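Local coordinates for protein BA42 (Bizionia argentinensis, PDB 4OA3), which is of unknown function but binds calcium ions and consists of a single stand-alone TPM domain, at residues Phe110-Gly113 and Leu114-Ile118; Ile101-Gln104 and Phe105-Asn109; Phe8-Ala11 and Glu12-Lys15. All coordinates share one frame; numbering follows the deposited sequence.

Contact 1: residues Phe110-Gly113 and Leu114-Ile118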
loop_
_atom_site.group_PDB
_atom_site.type_symbol
_atom_site.label_atom_id
_atom_site.label_comp_id
_atom_site.label_asym_id
_atom_site.label_seq_id
_atom_site.Cartn_x
_atom_site.Cartn_y
_atom_site.Cartn_z
ATOM N N PHE A 110 13.540 6.579 -0.553
ATOM C CA PHE A 110 12.255 6.410 0.102
ATOM C C PHE A 110 11.060 6.565 -0.844
ATOM O O PHE A 110 10.228 5.666 -0.933
ATOM C CB PHE A 110 12.186 7.390 1.277
ATOM C CG PHE A 110 10.999 7.204 2.181
ATOM C CD1 PHE A 110 10.896 6.084 2.993
ATOM C CD2 PHE A 110 10.058 8.208 2.328
ATOM C CE1 PHE A 110 9.803 5.925 3.847
ATOM C CE2 PHE A 110 8.985 8.059 3.211
ATOM C CZ PHE A 110 8.844 6.903 3.926
ATOM N N LYS A 111 11.002 7.664 -1.581
ATOM C CA LYS A 111 9.937 7.871 -2.565
ATOM C C LYS A 111 9.912 6.735 -3.577
ATOM O O LYS A 111 8.869 6.131 -3.827
ATOM C CB LYS A 111 10.080 9.230 -3.286
ATOM C CG LYS A 111 9.024 9.495 -4.369
ATOM C CD LYS A 111 9.608 9.929 -5.704
ATOM C CE LYS A 111 10.194 8.799 -6.497
ATOM N NZ LYS A 111 10.790 9.290 -7.766
ATOM N N GLN A 112 11.077 6.397 -4.150
ATOM C CA GLN A 112 11.096 5.365 -5.173
ATOM C C GLN A 112 10.665 3.994 -4.669
ATOM O O GLN A 112 10.038 3.230 -5.406
ATOM C CB GLN A 112 12.487 5.267 -5.843
ATOM C CG GLN A 112 12.417 4.637 -7.222
ATOM C CD GLN A 112 11.567 5.454 -8.175
ATOM O OE1 GLN A 112 11.758 6.668 -8.320
ATOM N NE2 GLN A 112 10.594 4.828 -8.812
ATOM N N GLY A 113 10.981 3.679 -3.435
ATOM C CA GLY A 113 10.527 2.426 -2.855
ATOM C C GLY A 113 9.017 2.351 -2.809
ATOM O O GLY A 113 8.413 1.331 -3.133
ATOM N N LEU A 114 8.383 3.464 -2.391
ATOM C CA LEU A 114 6.924 3.442 -2.334
ATOM C C LEU A 114 6.336 3.386 -3.725
ATOM O O LEU A 114 5.403 2.629 -3.956
ATOM C CB LEU A 114 6.427 4.670 -1.595
ATOM C CG LEU A 114 6.733 4.638 -0.086
ATOM C CD1 LEU A 114 6.377 5.954 0.574
ATOM C CD2 LEU A 114 5.969 3.478 0.601
ATOM N N VAL A 115 6.858 4.159 -4.673
ATOM C CA VAL A 115 6.323 4.119 -6.038
ATOM C C VAL A 115 6.464 2.728 -6.631
ATOM O O VAL A 115 5.525 2.199 -7.231
ATOM C CB VAL A 115 7.040 5.155 -6.916
ATOM C CG1 VAL A 115 6.769 4.918 -8.413
ATOM C CG2 VAL A 115 6.620 6.570 -6.510
ATOM N N ASP A 116 7.650 2.134 -6.477
ATOM C CA ASP A 116 7.893 0.793 -7.023
ATOM C C ASP A 116 7.049 -0.285 -6.382
ATOM O O ASP A 116 6.547 -1.188 -7.069
ATOM C CB ASP A 116 9.369 0.422 -6.894
ATOM C CG ASP A 116 10.294 1.208 -7.800
ATOM O OD1 ASP A 116 9.785 2.002 -8.657
ATOM O OD2 ASP A 116 11.513 1.043 -7.667
ATOM N N GLY A 117 6.830 -0.176 -5.071
ATOM C CA GLY A 117 5.964 -1.102 -4.378
ATOM C C GLY A 117 4.530 -0.971 -4.826
ATOM O O GLY A 117 3.846 -1.967 -5.010
ATOM N N ILE A 118 4.051 0.279 -4.994
ATOM C CA ILE A 118 2.686 0.508 -5.434
ATOM C C ILE A 118 2.490 -0.104 -6.823
ATOM O O ILE A 118 1.473 -0.764 -7.083
ATOM C CB ILE A 118 2.365 2.017 -5.388
ATOM C CG1 ILE A 118 2.252 2.504 -3.911
ATOM C CG2 ILE A 118 1.092 2.348 -6.215
ATOM C CD1 ILE A 118 2.404 3.962 -3.735
#
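Leu-114 lies over one face of the Phe-110 ring, in the first turns of helix 110-128. Its CD1 methyl stands 4.2 Å above the ring plane, displaced from the ring centre toward the CE2 side, and the nearest approach, Leu-114 CD1 to Phe-110 CE2 at 4.3 Å, is a loose apolar touch. The other flat pair, i to i+4 along the helix, is the amide of Gln-112 and the carboxylate of Asp-116, whose planes are turned 51° apart. Gln-112 NE2 donates to Asp-116 OD1 at 2.9 Å in a nearly straight bond (166° at the hydrogen). The acceptor lies within the plane of the amide, whereas the amide nitrogen comes in from above the carboxylate plane. Gln-112 starts with CG anti to its backbone N (chi1 -157°) and bends at chi2, which curls the amide along the helix surface toward the next turn. The oxygen of the same amide, Gln-112 OE1, accepts from Lys-111 NZ at 2.8 Å, so the amide is gripped at both oxygen and nitrogen. An alanine here would remove that bridge and would probably leave Lys-111 NZ and Asp-116 OD1 each without this mate, with both groups more free to turn. The usual i to i+4 backbone bonds accompany them, among them Val-115 N to Lys-111 O at 2.9 Å. Leu-114 also packs on Ile-17 of helix 11-24 and on Ile-68 and Val-70 of strand 65-71, and Phe-110 on Val-70, so the apolar side of this turn faces the sheet. The chain of two bonds from Lys-111 through Gln-112 to Asp-116 couples a cation to an anion through a neutral amide, which is likely to polarise that amide and so strengthen both bonds.

Contact 2: residues Ile101-Gln104 and Phe105-Asn109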
loop_
_atom_site.group_PDB
_atom_site.type_symbol
_atom_site.label_atom_id
_atom_site.label_comp_id
_atom_site.label_asym_id
_atom_site.label_seq_id
_atom_site.Cartn_x
_atom_site.Cartn_y
_atom_site.Cartn_z
ATOM N N ILE A 101 10.074 -2.585 -2.611
ATOM C CA ILE A 101 10.203 -1.494 -1.640
ATOM C C ILE A 101 11.567 -1.533 -0.941
ATOM O O ILE A 101 12.265 -0.531 -0.878
ATOM C CB ILE A 101 9.067 -1.557 -0.587
ATOM C CG1 ILE A 101 7.681 -1.438 -1.262
ATOM C CG2 ILE A 101 9.273 -0.485 0.507
ATOM C CD1 ILE A 101 6.505 -1.751 -0.340
ATOM N N GLN A 102 11.938 -2.710 -0.443
ATOM C CA GLN A 102 13.178 -2.885 0.298
ATOM C C GLN A 102 14.404 -2.557 -0.545
ATOM O O GLN A 102 15.345 -1.952 -0.054
ATOM C CB GLN A 102 13.290 -4.323 0.799
ATOM C CG GLN A 102 14.454 -4.521 1.787
ATOM C CD GLN A 102 14.262 -3.647 3.000
ATOM O OE1 GLN A 102 13.204 -3.679 3.618
ATOM N NE2 GLN A 102 15.187 -2.738 3.279
ATOM N N LEU A 103 14.390 -2.930 -1.820
ATOM C CA LEU A 103 15.511 -2.625 -2.702
ATOM C C LEU A 103 15.806 -1.145 -2.700
ATOM O O LEU A 103 16.967 -0.729 -2.685
ATOM C CB LEU A 103 15.194 -3.099 -4.113
ATOM C CG LEU A 103 16.231 -2.764 -5.189
ATOM C CD1 LEU A 103 17.599 -3.425 -4.887
ATOM C CD2 LEU A 103 15.733 -3.182 -6.553
ATOM N N GLN A 104 14.753 -0.312 -2.739
ATOM C CA GLN A 104 14.965 1.116 -2.757
ATOM C C GLN A 104 15.207 1.666 -1.364
ATOM O O GLN A 104 16.051 2.540 -1.226
ATOM C CB GLN A 104 13.766 1.823 -3.386
ATOM C CG GLN A 104 13.441 1.387 -4.801
ATOM C CD GLN A 104 14.632 1.542 -5.701
ATOM O OE1 GLN A 104 15.355 2.547 -5.642
ATOM N NE2 GLN A 104 14.896 0.522 -6.504
ATOM N N PHE A 105 14.518 1.148 -0.344
ATOM C CA PHE A 105 14.721 1.649 1.024
ATOM C C PHE A 105 16.138 1.409 1.509
ATOM O O PHE A 105 16.685 2.292 2.153
ATOM C CB PHE A 105 13.731 1.023 2.020
ATOM C CG PHE A 105 12.322 1.555 2.072
ATOM C CD1 PHE A 105 11.868 2.477 1.136
ATOM C CD2 PHE A 105 11.456 1.162 3.083
ATOM C CE1 PHE A 105 10.574 2.994 1.218
ATOM C CE2 PHE A 105 10.154 1.653 3.137
ATOM C CZ PHE A 105 9.716 2.550 2.188
ATOM N N LYS A 106 16.762 0.281 1.131
ATOM C CA LYS A 106 18.137 0.000 1.560
ATOM C C LYS A 106 19.151 0.931 0.910
ATOM O O LYS A 106 20.250 1.065 1.438
ATOM C CB LYS A 106 18.495 -1.479 1.399
ATOM C CG LYS A 106 19.010 -1.897 0.051
ATOM C CD LYS A 106 18.783 -3.384 -0.170
ATOM C CE LYS A 106 19.800 -3.990 -1.103
ATOM N NZ LYS A 106 19.489 -5.409 -1.429
ATOM N N GLN A 107 18.782 1.613 -0.197
ATOM C CA GLN A 107 19.613 2.598 -0.873
ATOM C C GLN A 107 19.278 4.063 -0.506
ATOM O O GLN A 107 19.836 4.975 -1.109
ATOM C CB GLN A 107 19.442 2.461 -2.389
ATOM C CG GLN A 107 19.867 1.129 -2.953
ATOM C CD GLN A 107 19.634 1.119 -4.435
ATOM O OE1 GLN A 107 20.425 1.659 -5.214
ATOM N NE2 GLN A 107 18.556 0.491 -4.876
ATOM N N GLY A 108 18.342 4.278 0.410
ATOM C CA GLY A 108 17.923 5.619 0.803
ATOM C C GLY A 108 16.969 6.284 -0.172
ATOM O O GLY A 108 16.836 7.510 -0.171
ATOM N N ASN A 109 16.285 5.487 -1.015
ATOM C CA ASN A 109 15.369 6.022 -2.022
ATOM C C ASN A 109 13.956 5.779 -1.535
ATOM O O ASN A 109 13.270 4.876 -1.987
ATOM C CB ASN A 109 15.603 5.343 -3.357
ATOM C CG ASN A 109 16.974 5.541 -3.928
ATOM O OD1 ASN A 109 17.640 6.546 -3.653
ATOM N ND2 ASN A 109 17.410 4.589 -4.753
#
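Ile-101 CG2 sits over the centre of the Phe-105 ring, 3.5 Å from the centroid and 12° off the ring normal, a CH-pi contact. The methyl is anti to the backbone N of Ile-101, and the side chains of Ile-101 and Phe-105 leave the helix alongside one another. Further round, Asn-109 ND2 donates to Gln-104 OE1 at 3.0 Å, with the two amide planes only 11° apart and the bond nearly straight. Gln-107 NE2 turns back to Leu-103 O at 3.0 Å, coming from above the carbonyl plane.

These groups are positioned by the end of helix 95-105. Gln-104 O accepts from Gln-107 N at 3.1 Å and from Asn-109 N at 3.0 Å, the donors lying on opposite faces of its carbonyl plane. The latter bond and Gly-108 N to Phe-105 O (3.1 Å), which also closes a type I turn, make a Schellman motif at Gly-108 (phi 79°). Outside, Phe-77 of strand 76-81 meets the Phe-105 ring at a steep angle, Phe-110 at a shallow one. Side-chain amides thus supplement the backbone at the helix C terminus: Leu-103 O receives a side-chain N-H, while Gln-104 is held through both its main-chain and its side-chain oxygen.

Contact 3: residues Phe8-Ala11 and Glu12-Lys15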
loop_
_atom_site.group_PDB
_atom_site.type_symbol
_atom_site.label_atom_id
_atom_site.label_comp_id
_atom_site.label_asym_id
_atom_site.label_seq_id
_atom_site.Cartn_x
_atom_site.Cartn_y
_atom_site.Cartn_z
ATOM N N PHE A 8 9.115 13.649 5.930
ATOM C CA PHE A 8 9.464 12.334 5.358
ATOM C C PHE A 8 9.560 12.459 3.822
ATOM O O PHE A 8 10.480 11.923 3.196
ATOM C CB PHE A 8 8.390 11.248 5.655
ATOM C CG PHE A 8 7.874 11.021 7.067
ATOM C CD1 PHE A 8 8.753 10.822 8.123
ATOM C CD2 PHE A 8 6.513 10.860 7.312
ATOM C CE1 PHE A 8 8.275 10.578 9.414
ATOM C CE2 PHE A 8 6.040 10.593 8.601
ATOM C CZ PHE A 8 6.923 10.451 9.641
ATOM N N LEU A 9 8.571 13.167 3.219
ATOM C CA LEU A 9 8.467 13.338 1.783
ATOM C C LEU A 9 8.294 14.781 1.432
ATOM O O LEU A 9 7.561 15.504 2.109
ATOM C CB LEU A 9 7.202 12.603 1.283
ATOM C CG LEU A 9 7.177 11.094 1.434
ATOM C CD1 LEU A 9 5.749 10.571 1.206
ATOM C CD2 LEU A 9 8.116 10.433 0.442
ATOM N N THR A 10 8.887 15.197 0.310
ATOM C CA THR A 10 8.601 16.539 -0.196
ATOM C C THR A 10 7.228 16.499 -0.883
ATOM O O THR A 10 6.709 15.411 -1.186
ATOM C CB THR A 10 9.622 17.003 -1.240
ATOM O OG1 THR A 10 9.504 16.190 -2.396
ATOM C CG2 THR A 10 11.078 17.011 -0.703
ATOM N N ALA A 11 6.679 17.675 -1.202
ATOM C CA ALA A 11 5.398 17.737 -1.910
ATOM C C ALA A 11 5.517 17.046 -3.261
ATOM O O ALA A 11 4.599 16.338 -3.672
ATOM C CB ALA A 11 4.983 19.187 -2.121
ATOM N N GLU A 12 6.642 17.243 -3.960
ATOM C CA GLU A 12 6.873 16.616 -5.255
ATOM C C GLU A 12 6.906 15.070 -5.114
ATOM O O GLU A 12 6.347 14.373 -5.947
ATOM C CB GLU A 12 8.179 17.145 -5.880
ATOM C CG GLU A 12 8.469 16.609 -7.272
ATOM C CD GLU A 12 9.645 17.283 -7.951
ATOM O OE1 GLU A 12 10.801 16.989 -7.572
ATOM O OE2 GLU A 12 9.410 18.099 -8.870
ATOM N N GLU A 13 7.534 14.556 -4.067
ATOM C CA GLU A 13 7.602 13.110 -3.822
ATOM C C GLU A 13 6.208 12.574 -3.498
ATOM O O GLU A 13 5.789 11.540 -4.019
ATOM C CB GLU A 13 8.562 12.820 -2.676
ATOM C CG GLU A 13 10.025 12.971 -3.086
ATOM C CD GLU A 13 11.005 12.830 -1.937
ATOM O OE1 GLU A 13 10.663 13.206 -0.792
ATOM O OE2 GLU A 13 12.134 12.351 -2.189
ATOM N N GLU A 14 5.488 13.295 -2.642
ATOM C CA GLU A 14 4.129 12.882 -2.303
ATOM C C GLU A 14 3.247 12.821 -3.527
ATOM O O GLU A 14 2.456 11.888 -3.704
ATOM C CB GLU A 14 3.585 13.855 -1.283
ATOM C CG GLU A 14 2.481 13.270 -0.475
ATOM C CD GLU A 14 2.126 14.026 0.788
ATOM O OE1 GLU A 14 2.877 14.946 1.210
ATOM O OE2 GLU A 14 1.061 13.701 1.350
ATOM N N LYS A 15 3.366 13.825 -4.411
ATOM C CA LYS A 15 2.616 13.851 -5.646
ATOM C C LYS A 15 2.924 12.613 -6.505
ATOM O O LYS A 15 2.008 12.031 -7.082
ATOM C CB LYS A 15 2.918 15.143 -6.422
ATOM C CG LYS A 15 2.340 15.180 -7.834
ATOM C CD LYS A 15 2.937 16.341 -8.633
ATOM C CE LYS A 15 2.553 16.441 -10.107
ATOM N NZ LYS A 15 1.878 15.239 -10.671
HETATM O O HOH W 1 4.957 16.631 1.756
HETATM O O HOH W 2 11.567 16.443 -4.241
#
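Thr-10 places OG1 between its backbone N and carbonyl carbon (chi1 66°), while Glu-13 sets CG anti to its carbonyl carbon (chi1 -75°) and extends from there. Together these rotations make each side chain reach the other's main-chain nitrogen. Glu-13 N donates to Thr-10 OG1 at 3.1 Å, and Thr-10 N donates to Glu-13 OE1 at 2.9 Å with an angle of 168° at the hydrogen. The carboxylate oxygen is met on its anti side, slightly out of its plane. The reciprocal pair is a capping box, with Thr-10 as N-cap of helix 11-24. It gives an N-H of the first turn, Glu-13 N, a side-chain acceptor, and the negative carboxylate at the N-terminal end would probably interact favourably with the helix dipole.

The side chains of Thr-10 and Glu-13 lie obliquely across one another, bringing Glu-13 CG to 3.3 Å from Thr-10 OG1. Regular helical bonding starts at once, with Glu-14 N reaching Thr-10 O at 2.8 Å. One water donates both to Leu-9 O at 2.9 Å and to Glu-14 OE1 at 2.7 Å, linking the incoming loop to the first turn. The other oxygen of that carboxylate, Glu-14 OE2, forms a salt bridge with Lys-145, and Lys-15 pairs with Asp-19 further along the helix.

On the inner side, Leu-9 CD2 lies 4.0 Å from Glu-13 CB. Leu-9, just ahead of the cap, also packs on Leu-36 of strand 31-37 and on Phe-110 at the start of helix 110-128; Glu-13 touches Lys-111 of that helix, while Thr-10 stays at the surface.

In the fold
From the N terminus, contact 3 comes first, where the loop ahead of helix 11-24 passes into its first turn. Much later, contact 2 closes the bend after helix 95-105, and contact 1 follows directly in the opening turns of helix 110-128. All three are local and in series; none nests within or crosses another. Contacts 1 and 2 have centres 8 Å apart and pack closely, Gly-113 CA lying 3.3 Å from Gln-104 CB. Contact 1 also meets contact 3, with Phe-110 CD2 3.5 Å from Leu-9 CD2. Contacts 2 and 3 do not touch, their nearest atoms being about 7 Å apart, so the start of helix 110-128 joins them.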